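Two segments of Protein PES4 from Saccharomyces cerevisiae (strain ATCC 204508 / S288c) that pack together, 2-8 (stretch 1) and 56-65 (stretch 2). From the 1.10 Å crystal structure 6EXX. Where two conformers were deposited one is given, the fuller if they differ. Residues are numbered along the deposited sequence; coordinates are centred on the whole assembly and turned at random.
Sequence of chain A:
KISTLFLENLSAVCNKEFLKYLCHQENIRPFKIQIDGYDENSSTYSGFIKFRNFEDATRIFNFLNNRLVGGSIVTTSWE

Stretch 1 (2-8) ISTLFLE
Stretch 2 56-65: DATRIFNFLN

A β-strand, Ser3 to Glu8, packs against a helix that enters this stretch already formed and runs through Leu64. Their N-to-C directions differ by only 17°, so the two run nearly parallel, with axes 8.8 Å apart at closest approach. The register is set by the nearest CA atoms across the stretches: Ser3 CA lies 6.3 Å from Ala57 CA, and Leu7 CA lies 8.9 Å from Leu64 CA. The backbones are therefore closer at the start than at the end.

The strand is extended, with phi from -87° to -150° and psi from 114° to 177°. The CA-to-CB bonds of Ser3 and Leu5 point toward the helix, while that of Thr4 between them points away. The helix is held by i to i+4 bonds such as Phe61 N to Ala57 O (2.8 Å) and Leu64 N to Ile60 O (3.0 Å); Asn65, at -64/117, is the first residue to leave helical geometry.

Leu5 covers the most surface. With chi1 t and chi2 p, its branched end reaches three helix residues. CD1 of Leu5 approaches CD1 of Phe61 at 3.7 Å, meeting the ring at its edge, near its plane; the CA-to-CB bond of Phe61 (chi1 t, chi2 85°) points sideways relative to the strand. CD2 of Leu5 lies 4.4 Å from CG2 of Ile60 (m, m) and 4.5 Å from CD1 of Leu64.

Ala57 is next in area. Its CA-to-CB bond points toward the strand, and CB of Ala57 comes 3.4 Å from OG of Ser3 (chi1 t), so two small side chains meet where the backbones are close.

Leu64 (m, t) serves the wider end. Its CA-to-CB bond points toward the strand, and CD1 of Leu64 comes 4.1 Å from CD2 of Leu7 (m, t), whose CA-to-CB bond points sideways although its end comes nearer. No hydrogen bond crosses the interface: the leucine, isoleucine and phenylalanine contacts are apolar; the leucines and Ile60 are buried from water, while Phe61 remains partly exposed.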

ATOM      1  N   ILE A   2      14.233   5.271  -6.583  1.00 16.78           N
ATOM      2  CA  ILE A   2      12.885   5.426  -6.037  1.00 15.36           C
ATOM      3  C   ILE A   2      11.933   4.425  -6.671  1.00 13.19           C
ATOM      4  O   ILE A   2      11.936   4.235  -7.894  1.00 14.84           O
ATOM      5  CB  ILE A   2      12.381   6.864  -6.252  1.00 17.62           C
ATOM      6  CG1 ILE A   2      13.224   7.825  -5.417  1.00 20.03           C
ATOM      7  CG2 ILE A   2      10.911   7.006  -5.866  1.00 18.77           C
ATOM      8  CD1 ILE A   2      13.081   9.273  -5.801  1.00 21.88           C
ATOM      9  N   SER A   3      11.131   3.785  -5.827  0.56 12.34           N
ATOM     10  CA  SER A   3      10.201   2.768  -6.264  0.56 12.01           C
ATOM     11  C   SER A   3       8.868   3.079  -5.625  0.56 11.79           C
ATOM     12  O   SER A   3       8.776   3.195  -4.406  0.56 11.50           O
ATOM     13  CB  SER A   3      10.692   1.394  -5.824  0.56 13.32           C
ATOM     14  OG  SER A   3       9.891   0.367  -6.370  0.56 15.26           O
ATOM     15  N   THR A   4       7.840   3.228  -6.450  1.00 12.06           N
ATOM     16  CA  THR A   4       6.512   3.546  -5.954  1.00 10.53           C
ATOM     17  C   THR A   4       5.563   2.399  -6.209  1.00 10.37           C
ATOM     18  O   THR A   4       5.459   1.898  -7.322  1.00 11.43           O
ATOM     19  CB  THR A   4       5.983   4.824  -6.598  1.00 12.54           C
ATOM     20  OG1 THR A   4       6.916   5.872  -6.351  1.00 15.93           O
ATOM     21  CG2 THR A   4       4.646   5.217  -6.009  1.00 12.13           C
ATOM     22  N   LEU A   5       4.870   2.003  -5.150  1.00  8.86           N
ATOM     23  CA  LEU A   5       3.868   0.959  -5.199  1.00  8.98           C
ATOM     24  C   LEU A   5       2.508   1.626  -5.160  1.00  8.75           C
ATOM     25  O   LEU A   5       2.140   2.232  -4.159  1.00  9.58           O
ATOM     26  CB  LEU A   5       4.024   0.067  -3.976  1.00 10.75           C
ATOM     27  CG  LEU A   5       3.028  -1.075  -3.820  1.00 13.56           C
ATOM     28  CD1 LEU A   5       3.060  -1.971  -5.037  1.00 15.66           C
ATOM     29  CD2 LEU A   5       3.321  -1.865  -2.557  1.00 14.65           C
ATOM     30  N   PHE A   6       1.753   1.517  -6.246  1.00  8.56           N
ATOM     31  CA  PHE A   6       0.388   2.018  -6.290  1.00  8.89           C
ATOM     32  C   PHE A   6      -0.563   0.948  -5.780  1.00  8.83           C
ATOM     33  O   PHE A   6      -0.393  -0.246  -6.043  1.00  9.91           O
ATOM     34  CB  PHE A   6       0.020   2.479  -7.702  1.00  9.66           C
ATOM     35  CG  PHE A   6       0.664   3.779  -8.072  1.00 12.62           C
ATOM     36  CD1 PHE A   6       1.954   3.814  -8.567  1.00 15.78           C
ATOM     37  CD2 PHE A   6      -0.006   4.972  -7.887  1.00 14.63           C
ATOM     38  CE1 PHE A   6       2.553   5.020  -8.899  1.00 17.72           C
ATOM     39  CE2 PHE A   6       0.588   6.178  -8.214  1.00 17.17           C
ATOM     40  CZ  PHE A   6       1.869   6.194  -8.714  1.00 17.94           C
ATOM     41  N   LEU A   7      -1.538   1.407  -5.007  1.00  8.37           N
ATOM     42  CA  LEU A   7      -2.463   0.551  -4.290  1.00  7.98           C
ATOM     43  C   LEU A   7      -3.890   0.968  -4.592  1.00  8.48           C
ATOM     44  O   LEU A   7      -4.193   2.161  -4.647  1.00  9.71           O
ATOM     45  CB  LEU A   7      -2.237   0.687  -2.783  1.00  9.41           C
ATOM     46  CG  LEU A   7      -0.863   0.278  -2.269  1.00 10.73           C
ATOM     47  CD1 LEU A   7      -0.743   0.575  -0.792  1.00 11.56           C
ATOM     48  CD2 LEU A   7      -0.579  -1.189  -2.557  1.00 12.01           C
ATOM     49  N   GLU A   8      -4.778  -0.007  -4.754  1.00  8.15           N
ATOM     50  CA  GLU A   8      -6.195   0.276  -4.865  1.00  8.67           C
ATOM     51  C   GLU A   8      -6.995  -0.901  -4.315  1.00  8.21           C
ATOM     52  O   GLU A   8      -6.442  -1.916  -3.901  1.00  8.29           O
ATOM     53  CB  GLU A   8      -6.566   0.594  -6.315  1.00 10.67           C
ATOM     54  CG  GLU A   8      -6.463  -0.588  -7.236  1.00 12.33           C
ATOM     55  CD  GLU A   8      -6.912  -0.282  -8.644  1.00 15.22           C
ATOM     56  OE1 GLU A   8      -6.630   0.826  -9.144  1.00 17.49           O
ATOM     57  OE2 GLU A   8      -7.552  -1.157  -9.251  1.00 16.78           O
ATOM     58  N   ASP A  56      13.275  -2.137  -0.537  1.00 12.48           N
ATOM     59  CA  ASP A  56      12.225  -1.836   0.431  1.00 11.94           C
ATOM     60  C   ASP A  56      10.847  -2.123  -0.153  1.00 10.13           C
ATOM     61  O   ASP A  56       9.990  -2.744   0.491  1.00 10.93           O
ATOM     62  CB  ASP A  56      12.267  -0.365   0.845  1.00 12.37           C
ATOM     63  CG  ASP A  56      13.424  -0.031   1.777  1.00 13.91           C
ATOM     64  OD1 ASP A  56      14.148  -0.957   2.221  1.00 15.73           O
ATOM     65  OD2 ASP A  56      13.595   1.174   2.073  1.00 14.85           O
ATOM     66  N   ALA A  57      10.610  -1.641  -1.365  1.00  9.11           N
ATOM     67  CA  ALA A  57       9.308  -1.822  -1.985  1.00  8.49           C
ATOM     68  C   ALA A  57       8.937  -3.297  -2.114  1.00  8.58           C
ATOM     69  O   ALA A  57       7.783  -3.675  -1.920  1.00  9.22           O
ATOM     70  CB  ALA A  57       9.274  -1.147  -3.341  1.00  9.74           C
ATOM     71  N   THR A  58       9.915  -4.122  -2.452  1.00  8.57           N
ATOM     72  CA  THR A  58       9.713  -5.553  -2.639  1.00  8.70           C
ATOM     73  C   THR A  58       9.051  -6.194  -1.424  1.00  7.56           C
ATOM     74  O   THR A  58       8.123  -6.989  -1.563  1.00  8.22           O
ATOM     75  CB  THR A  58      11.080  -6.224  -2.901  1.00  9.75           C
ATOM     76  OG1 THR A  58      11.550  -5.851  -4.198  1.00 10.90           O
ATOM     77  CG2 THR A  58      11.003  -7.736  -2.823  1.00 10.28           C
ATOM     78  N   ARG A  59       9.562  -5.887  -0.238  1.00  8.23           N
ATOM     79  CA  ARG A  59       9.065  -6.563   0.946  1.00  9.18           C
ATOM     80  C   ARG A  59       7.601  -6.225   1.219  1.00  9.49           C
ATOM     81  O   ARG A  59       6.805  -7.097   1.587  1.00  9.94           O
ATOM     82  CB  ARG A  59       9.947  -6.253   2.156  1.00 11.95           C
ATOM     83  CG  ARG A  59      11.416  -6.585   1.914  1.00 14.83           C
ATOM     84  CD  ARG A  59      12.155  -7.075   3.152  1.00 17.43           C
ATOM     85  NE  ARG A  59      12.358  -6.028   4.150  1.00 19.74           N
ATOM     86  CZ  ARG A  59      13.285  -5.075   4.077  1.00 22.01           C
ATOM     87  NH1 ARG A  59      14.103  -4.991   3.034  1.00 23.05           N
ATOM     88  NH2 ARG A  59      13.385  -4.190   5.059  1.00 21.51           N
ATOM     89  N   ILE A  60       7.229  -4.967   1.021  1.00  8.28           N
ATOM     90  CA  ILE A  60       5.853  -4.553   1.247  1.00  8.28           C
ATOM     91  C   ILE A  60       4.932  -5.034   0.112  1.00  7.86           C
ATOM     92  O   ILE A  60       3.811  -5.480   0.363  1.00  8.99           O
ATOM     93  CB  ILE A  60       5.775  -3.024   1.461  1.00  8.84           C
ATOM     94  CG1 ILE A  60       6.632  -2.604   2.665  1.00 10.74           C
ATOM     95  CG2 ILE A  60       4.338  -2.576   1.624  1.00  9.96           C
ATOM     96  CD1 ILE A  60       6.272  -3.290   3.962  1.00 13.50           C
ATOM     97  N   PHE A  61       5.405  -4.985  -1.128  1.00  7.64           N
ATOM     98  CA  PHE A  61       4.671  -5.566  -2.236  1.00  7.80           C
ATOM     99  C   PHE A  61       4.334  -7.027  -1.961  1.00  7.90           C
ATOM    100  O   PHE A  61       3.208  -7.476  -2.165  1.00  8.05           O
ATOM    101  CB  PHE A  61       5.472  -5.471  -3.529  1.00  8.59           C
ATOM    102  CG  PHE A  61       4.831  -6.183  -4.673  1.00  8.98           C
ATOM    103  CD1 PHE A  61       3.864  -5.568  -5.435  1.00 10.46           C
ATOM    104  CD2 PHE A  61       5.171  -7.485  -4.977  1.00 10.52           C
ATOM    105  CE1 PHE A  61       3.260  -6.225  -6.486  1.00 12.43           C
ATOM    106  CE2 PHE A  61       4.564  -8.141  -6.025  1.00 12.59           C
ATOM    107  CZ  PHE A  61       3.616  -7.507  -6.781  1.00 12.68           C
ATOM    108  N   ASN A  62       5.314  -7.788  -1.503  1.00  7.93           N
ATOM    109  CA  ASN A  62       5.087  -9.204  -1.267  1.00  7.90           C
ATOM    110  C   ASN A  62       3.974  -9.422  -0.249  1.00  7.76           C
ATOM    111  O   ASN A  62       3.157 -10.327  -0.403  1.00  8.10           O
ATOM    112  CB  ASN A  62       6.373  -9.891  -0.793  1.00  8.64           C
ATOM    113  CG  ASN A  62       7.383 -10.093  -1.896  1.00  8.23           C
ATOM    114  OD1 ASN A  62       7.050 -10.092  -3.077  1.00  9.33           O
ATOM    115  ND2 ASN A  62       8.625 -10.322  -1.506  1.00  9.45           N
ATOM    116  N   PHE A  63       3.958  -8.604   0.795  1.00  7.85           N
ATOM    117  CA  PHE A  63       2.955  -8.727   1.837  1.00  7.75           C
ATOM    118  C   PHE A  63       1.553  -8.352   1.348  1.00  7.32           C
ATOM    119  O   PHE A  63       0.564  -8.996   1.698  1.00  7.67           O
ATOM    120  CB  PHE A  63       3.349  -7.853   3.032  1.00  9.00           C
ATOM    121  CG  PHE A  63       2.461  -8.031   4.228  1.00 10.05           C
ATOM    122  CD1 PHE A  63       1.294  -7.300   4.349  1.00 10.29           C
ATOM    123  CD2 PHE A  63       2.788  -8.923   5.231  1.00 11.95           C
ATOM    124  CE1 PHE A  63       0.464  -7.458   5.449  1.00 12.15           C
ATOM    125  CE2 PHE A  63       1.962  -9.075   6.336  1.00 14.00           C
ATOM    126  CZ  PHE A  63       0.803  -8.342   6.430  1.00 13.85           C
ATOM    127  N   LEU A  64       1.469  -7.283   0.562  1.00  7.58           N
ATOM    128  CA  LEU A  64       0.179  -6.723   0.179  1.00  7.70           C
ATOM    129  C   LEU A  64      -0.429  -7.305  -1.076  1.00  7.83           C
ATOM    130  O   LEU A  64      -1.643  -7.287  -1.215  1.00  8.77           O
ATOM    131  CB  LEU A  64       0.284  -5.217  -0.014  1.00  8.14           C
ATOM    132  CG  LEU A  64       0.465  -4.398   1.260  1.00  8.89           C
ATOM    133  CD1 LEU A  64       0.739  -2.950   0.906  1.00  9.71           C
ATOM    134  CD2 LEU A  64      -0.742  -4.512   2.180  1.00 10.36           C
ATOM    135  N   ASN A  65       0.384  -7.787  -2.002  1.00  7.89           N
ATOM    136  CA  ASN A  65      -0.145  -8.130  -3.304  1.00  8.39           C
ATOM    137  C   ASN A  65      -1.159  -9.273  -3.230  1.00  7.72           C
ATOM    138  O   ASN A  65      -0.832 -10.381  -2.811  1.00  8.50           O
ATOM    139  CB  ASN A  65       0.992  -8.481  -4.244  1.00  9.80           C
ATOM    140  CG  ASN A  65       0.529  -8.614  -5.656  1.00 12.33           C
ATOM    141  OD1 ASN A  65      -0.185  -7.748  -6.160  1.00 14.01           O
ATOM    142  ND2 ASN A  65       0.907  -9.702  -6.309  1.00 14.43           N
TER